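Local coordinates for avidin-related protein 2 (Gallus gallus, PDB 1WBI) that binds biotin inside an antiparallel beta barrel of the avidin family, four such chains making up the assembly, at residues W13-D16 with L17-M21; F85-R88 with S89-V93. One frame throughout, in Å; residues are numbered along the deposited sequence. Where two conformers were deposited one is given.

Contact 1: residues W13-D16 with L17-M21; sequences WDND and LGSIM. With BTN (biotin), chain I.
N15 and S19 grip the ureido oxygen of biotin together: ND2 of N15 donates to O3 of the ligand at 3.0 Å, nearly straight at 169°, and OG of S19 donates to O3 at 2.7 Å. Both residues belong to the tight 3:5 beta hairpin that joins strands 11-15 and 20-23 of the avidin barrel through a type I turn from N15 to G18, with a G1 beta bulge at G18. The other end of the same amide works on the turn itself. With CG held between the backbone N and the carbonyl carbon (chi1 77°), OD1 of N15 accepts the N-H of L17 at 2.9 Å, an Asx turn, and that of S19 at 3.1 Å; the two donors arrive from opposite faces of the amide, each about 47° out of its plane. Were N15 replaced by alanine, the N-H groups of L17 and S19 would probably lose their common acceptor and biotin O3 one of its donors. The turn is closed by G18 N on N15 O, and N15 N bonds back to S19 O. S19 OG is itself positioned by A39 N from beyond the hairpin, while Y36, T38 and N119 also hydrogen-bond to biotin. L17 lays CD1 against the ligand, 3.7 Å from N1. Further down the ladder W13 and M21 exchange two backbone hydrogen bonds, and CG of M21 packs 3.9 Å from CB of W13.

Contact 2: residues F85-R88 with S89-V93; sequences FVDR and SGKEV
D87 and S89 meet at a carboxylate oxygen: OG of S89 donates to OD1 of D87 at 2.6 Å, on the syn side and close to the carboxylate plane. The same OD1 takes the N-H of K91, its N 3.0 Å away, from above that plane, and more weakly the N-H of S89, a weak Asx-turn bond. This is a type I turn, D87 to G90, with a G1 bulge at G90, closing the 3:5 hairpin between strands 77-86 and 92-101. CG of D87 stands between its backbone N and carbonyl carbon (chi1 75°), which brings OD1 to the N-H groups of S89 and K91. A water completes the ring, donating to OD2 of D87 at 2.6 Å and to OG of S89. G90 N bonds to D87 O, and D87 N to K91 O. G90 has phi 93°, a backbone angle at which a CB would collide with the carbonyl oxygen of S89, and its CA lies 3.9 Å from CG1 of V86. The ladder then continues into the barrel through paired bonds between F85 and V93, and CA of E92 makes a CA-H...O contact with F85 O at 3.2 Å. On the face of V86 and E92, the E92 carboxylate forms a salt bridge to R123 and accepts the backbone N-H of C7. With several donors gathered on OD1 and a water on OD2, the negative charge of D87 is likely to be stabilised by the turn.

In the fold
Contacts 1 and 2 are both type I hairpin turns of one antiparallel barrel, joining strands 11-15 and 20-23 in the first case and 77-86 and 92-101 in the second. Their centres lie about 17 Å apart, and they touch where CH2 of W13 packs 4.1 Å from CB of E92. Contact 1 is the more buried, its centre about 9 Å from that of the chain, against about 19 Å for contact 2, and lines the biotin pocket; L17 also packs on W111 of a second subunit. Contact 2 has an exposed turn, while F85 and V93 pack against a third subunit. In contact 1 a neutral amide serves turn and ligand at once; in contact 2 a carboxylate, probably charged, holds the turn with help from water.

Contact 1: residues W13-D16 with L17-M21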
loop_
_atom_site.group_PDB
_atom_site.type_symbol
_atom_site.label_atom_id
_atom_site.label_comp_id
_atom_site.label_asym_id
_atom_site.label_seq_id
_atom_site.Cartn_x
_atom_site.Cartn_y
_atom_site.Cartn_z
ATOM N N TRP A 13 -14.239 -1.091 -19.856
ATOM C CA TRP A 13 -14.217 -1.719 -18.536
ATOM C C TRP A 13 -14.906 -0.815 -17.502
ATOM O O TRP A 13 -14.688 0.391 -17.532
ATOM C CB TRP A 13 -12.751 -1.953 -18.092
ATOM C CG TRP A 13 -11.934 -2.792 -19.009
ATOM C CD1 TRP A 13 -11.184 -2.374 -20.081
ATOM C CD2 TRP A 13 -11.750 -4.208 -18.930
ATOM N NE1 TRP A 13 -10.591 -3.442 -20.683
ATOM C CE2 TRP A 13 -10.913 -4.582 -19.990
ATOM C CE3 TRP A 13 -12.231 -5.192 -18.077
ATOM C CZ2 TRP A 13 -10.522 -5.931 -20.208
ATOM C CZ3 TRP A 13 -11.853 -6.526 -18.278
ATOM C CH2 TRP A 13 -11.013 -6.877 -19.348
ATOM N N ASP A 14 -15.690 -1.412 -16.608
ATOM C CA ASP A 14 -16.314 -0.775 -15.475
ATOM C C ASP A 14 -15.526 -1.156 -14.235
ATOM O O ASP A 14 -15.033 -2.268 -14.188
ATOM C CB ASP A 14 -17.737 -1.403 -15.213
ATOM C CG ASP A 14 -18.774 -1.061 -16.276
ATOM O OD1 ASP A 14 -18.947 0.131 -16.568
ATOM O OD2 ASP A 14 -19.386 -2.007 -16.820
ATOM N N ASN A 15 -15.459 -0.331 -13.194
ATOM C CA ASN A 15 -15.001 -0.822 -11.892
ATOM C C ASN A 15 -15.984 -0.638 -10.786
ATOM O O ASN A 15 -17.084 -0.042 -11.001
ATOM C CB ASN A 15 -13.589 -0.294 -11.522
ATOM C CG ASN A 15 -13.557 1.154 -11.026
ATOM O OD1 ASN A 15 -14.569 1.741 -10.625
ATOM N ND2 ASN A 15 -12.365 1.727 -11.049
ATOM N N ASP A 16 -15.611 -1.140 -9.607
ATOM C CA ASP A 16 -16.521 -1.187 -8.459
ATOM C C ASP A 16 -16.774 0.171 -7.792
ATOM O O ASP A 16 -17.576 0.233 -6.859
ATOM C CB ASP A 16 -15.995 -2.171 -7.426
ATOM C CG ASP A 16 -14.591 -1.824 -6.986
ATOM O OD1 ASP A 16 -13.667 -1.878 -7.847
ATOM O OD2 ASP A 16 -14.428 -1.485 -5.799
ATOM N N LEU A 17 -16.120 1.235 -8.224
ATOM C CA LEU A 17 -16.487 2.577 -7.778
ATOM C C LEU A 17 -17.343 3.296 -8.800
ATOM O O LEU A 17 -17.671 4.458 -8.605
ATOM C CB LEU A 17 -15.245 3.419 -7.493
ATOM C CG LEU A 17 -14.443 2.981 -6.283
ATOM C CD1 LEU A 17 -13.129 3.709 -6.228
ATOM C CD2 LEU A 17 -15.193 3.190 -4.940
ATOM N N GLY A 18 -17.753 2.630 -9.879
ATOM C CA GLY A 18 -18.495 3.283 -10.950
ATOM C C GLY A 18 -17.674 3.951 -12.031
ATOM O O GLY A 18 -18.201 4.552 -12.953
ATOM N N SER A 19 -16.344 3.850 -11.953
ATOM C CA SER A 19 -15.518 4.402 -12.958
ATOM C C SER A 19 -15.526 3.547 -14.233
ATOM O O SER A 19 -15.956 2.392 -14.217
ATOM C CB SER A 19 -14.078 4.571 -12.453
ATOM O OG SER A 19 -14.030 5.381 -11.315
ATOM N N ILE A 20 -15.115 4.148 -15.340
ATOM C CA ILE A 20 -15.056 3.501 -16.640
ATOM C C ILE A 20 -13.716 3.813 -17.266
ATOM O O ILE A 20 -13.182 4.939 -17.098
ATOM C CB ILE A 20 -16.197 4.020 -17.594
ATOM C CG1 ILE A 20 -17.567 3.786 -16.969
ATOM C CG2 ILE A 20 -16.120 3.365 -18.977
ATOM C CD1 ILE A 20 -18.642 4.831 -17.397
ATOM N N MET A 21 -13.149 2.863 -18.001
ATOM C CA MET A 21 -12.045 3.169 -18.892
ATOM C C MET A 21 -12.231 2.498 -20.231
ATOM O O MET A 21 -12.852 1.445 -20.312
ATOM C CB MET A 21 -10.701 2.789 -18.297
ATOM C CG MET A 21 -10.553 1.307 -17.980
ATOM S SD MET A 21 -8.915 1.004 -17.196
ATOM C CE MET A 21 -9.010 -0.774 -17.098
HETATM C C11 BTN I . -8.412 13.324 -8.130
HETATM O O11 BTN I . -7.834 14.454 -8.150
HETATM O O12 BTN I . -9.075 13.001 -7.105
HETATM C C10 BTN I . -8.250 12.458 -9.335
HETATM C C9 BTN I . -9.176 11.267 -9.367
HETATM C C8 BTN I . -8.683 10.096 -8.489
HETATM C C7 BTN I . -9.624 8.895 -8.655
HETATM C C2 BTN I . -9.187 7.592 -7.913
HETATM S S1 BTN I . -7.879 6.732 -8.681
HETATM C C6 BTN I . -8.158 5.345 -7.565
HETATM C C5 BTN I . -9.668 5.225 -7.423
HETATM N N1 BTN I . -10.211 4.373 -8.436
HETATM C C3 BTN I . -11.026 5.083 -9.219
HETATM O O3 BTN I . -11.685 4.541 -10.246
HETATM N N2 BTN I . -11.061 6.335 -8.902
HETATM C C4 BTN I . -10.308 6.584 -7.706
HETATM O O HOH W 1 -18.722 1.702 -14.307
#

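Contact 2: residues F85-R88 with S89-V93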
loop_
_atom_site.group_PDB
_atom_site.type_symbol
_atom_site.label_atom_id
_atom_site.label_comp_id
_atom_site.label_asym_id
_atom_site.label_seq_id
_atom_site.Cartn_x
_atom_site.Cartn_y
_atom_site.Cartn_z
ATOM N N PHE A 85 -7.810 -12.172 -14.834
ATOM C CA PHE A 85 -8.210 -13.556 -14.695
ATOM C C PHE A 85 -9.353 -13.904 -15.623
ATOM O O PHE A 85 -10.173 -13.038 -15.934
ATOM C CB PHE A 85 -8.569 -13.829 -13.257
ATOM C CG PHE A 85 -7.423 -13.671 -12.299
ATOM C CD1 PHE A 85 -6.485 -14.696 -12.117
ATOM C CD2 PHE A 85 -7.283 -12.517 -11.566
ATOM C CE1 PHE A 85 -5.447 -14.549 -11.220
ATOM C CE2 PHE A 85 -6.278 -12.356 -10.648
ATOM C CZ PHE A 85 -5.324 -13.366 -10.472
ATOM N N VAL A 86 -9.401 -15.160 -16.037
ATOM C CA VAL A 86 -10.469 -15.637 -16.931
ATOM C C VAL A 86 -11.043 -16.905 -16.312
ATOM O O VAL A 86 -10.306 -17.857 -16.119
ATOM C CB VAL A 86 -9.946 -15.965 -18.334
ATOM C CG1 VAL A 86 -11.117 -16.315 -19.252
ATOM C CG2 VAL A 86 -9.172 -14.818 -18.921
ATOM N N ASP A 87 -12.337 -16.929 -15.988
ATOM C CA ASP A 87 -12.942 -18.131 -15.460
ATOM C C ASP A 87 -13.329 -19.096 -16.606
ATOM O O ASP A 87 -13.178 -18.776 -17.775
ATOM C CB ASP A 87 -14.081 -17.800 -14.448
ATOM C CG ASP A 87 -15.350 -17.326 -15.075
ATOM O OD1 ASP A 87 -15.569 -17.518 -16.296
ATOM O OD2 ASP A 87 -16.198 -16.801 -14.287
ATOM N N ARG A 88 -13.807 -20.283 -16.252
ATOM C CA ARG A 88 -14.084 -21.300 -17.259
ATOM C C ARG A 88 -15.189 -20.903 -18.236
ATOM O O ARG A 88 -15.233 -21.426 -19.348
ATOM C CB ARG A 88 -14.420 -22.625 -16.590
ATOM C CG ARG A 88 -15.752 -22.634 -15.889
ATOM C CD ARG A 88 -16.307 -24.046 -15.799
ATOM N NE ARG A 88 -17.178 -24.192 -14.630
ATOM C CZ ARG A 88 -16.754 -24.420 -13.392
ATOM N NH1 ARG A 88 -15.446 -24.518 -13.120
ATOM N NH2 ARG A 88 -17.645 -24.542 -12.410
ATOM N N SER A 89 -16.034 -19.952 -17.846
ATOM C CA SER A 89 -17.111 -19.440 -18.705
ATOM C C SER A 89 -16.640 -18.308 -19.607
ATOM O O SER A 89 -17.433 -17.762 -20.381
ATOM C CB SER A 89 -18.254 -18.917 -17.853
ATOM O OG SER A 89 -17.985 -17.606 -17.374
ATOM N N GLY A 90 -15.370 -17.909 -19.467
ATOM C CA GLY A 90 -14.862 -16.833 -20.267
ATOM C C GLY A 90 -14.958 -15.459 -19.616
ATOM O O GLY A 90 -14.619 -14.467 -20.244
ATOM N N LYS A 91 -15.429 -15.384 -18.366
ATOM C CA LYS A 91 -15.564 -14.077 -17.731
ATOM C C LYS A 91 -14.211 -13.545 -17.254
ATOM O O LYS A 91 -13.508 -14.213 -16.498
ATOM C CB LYS A 91 -16.564 -14.114 -16.575
ATOM C CG LYS A 91 -16.749 -12.740 -15.928
ATOM C CD LYS A 91 -17.679 -12.792 -14.734
ATOM C CE LYS A 91 -17.801 -11.424 -14.069
ATOM N NZ LYS A 91 -16.527 -10.996 -13.492
ATOM N N GLU A 92 -13.883 -12.355 -17.715
ATOM C CA GLU A 92 -12.645 -11.627 -17.364
ATOM C C GLU A 92 -12.853 -10.742 -16.134
ATOM O O GLU A 92 -13.837 -9.995 -16.030
ATOM C CB GLU A 92 -12.156 -10.744 -18.510
ATOM C CG GLU A 92 -11.822 -11.520 -19.785
ATOM C CD GLU A 92 -12.022 -10.722 -21.012
ATOM O OE1 GLU A 92 -13.184 -10.377 -21.263
ATOM O OE2 GLU A 92 -11.049 -10.413 -21.707
ATOM N N VAL A 93 -11.909 -10.784 -15.219
ATOM C CA VAL A 93 -11.893 -9.830 -14.098
ATOM C C VAL A 93 -10.477 -9.274 -13.955
ATOM O O VAL A 93 -9.494 -10.050 -13.936
ATOM C CB VAL A 93 -12.292 -10.478 -12.781
ATOM C CG1 VAL A 93 -12.209 -9.501 -11.644
ATOM C CG2 VAL A 93 -13.698 -11.072 -12.883
HETATM O O HOH W 2 -18.751 -16.655 -14.676
#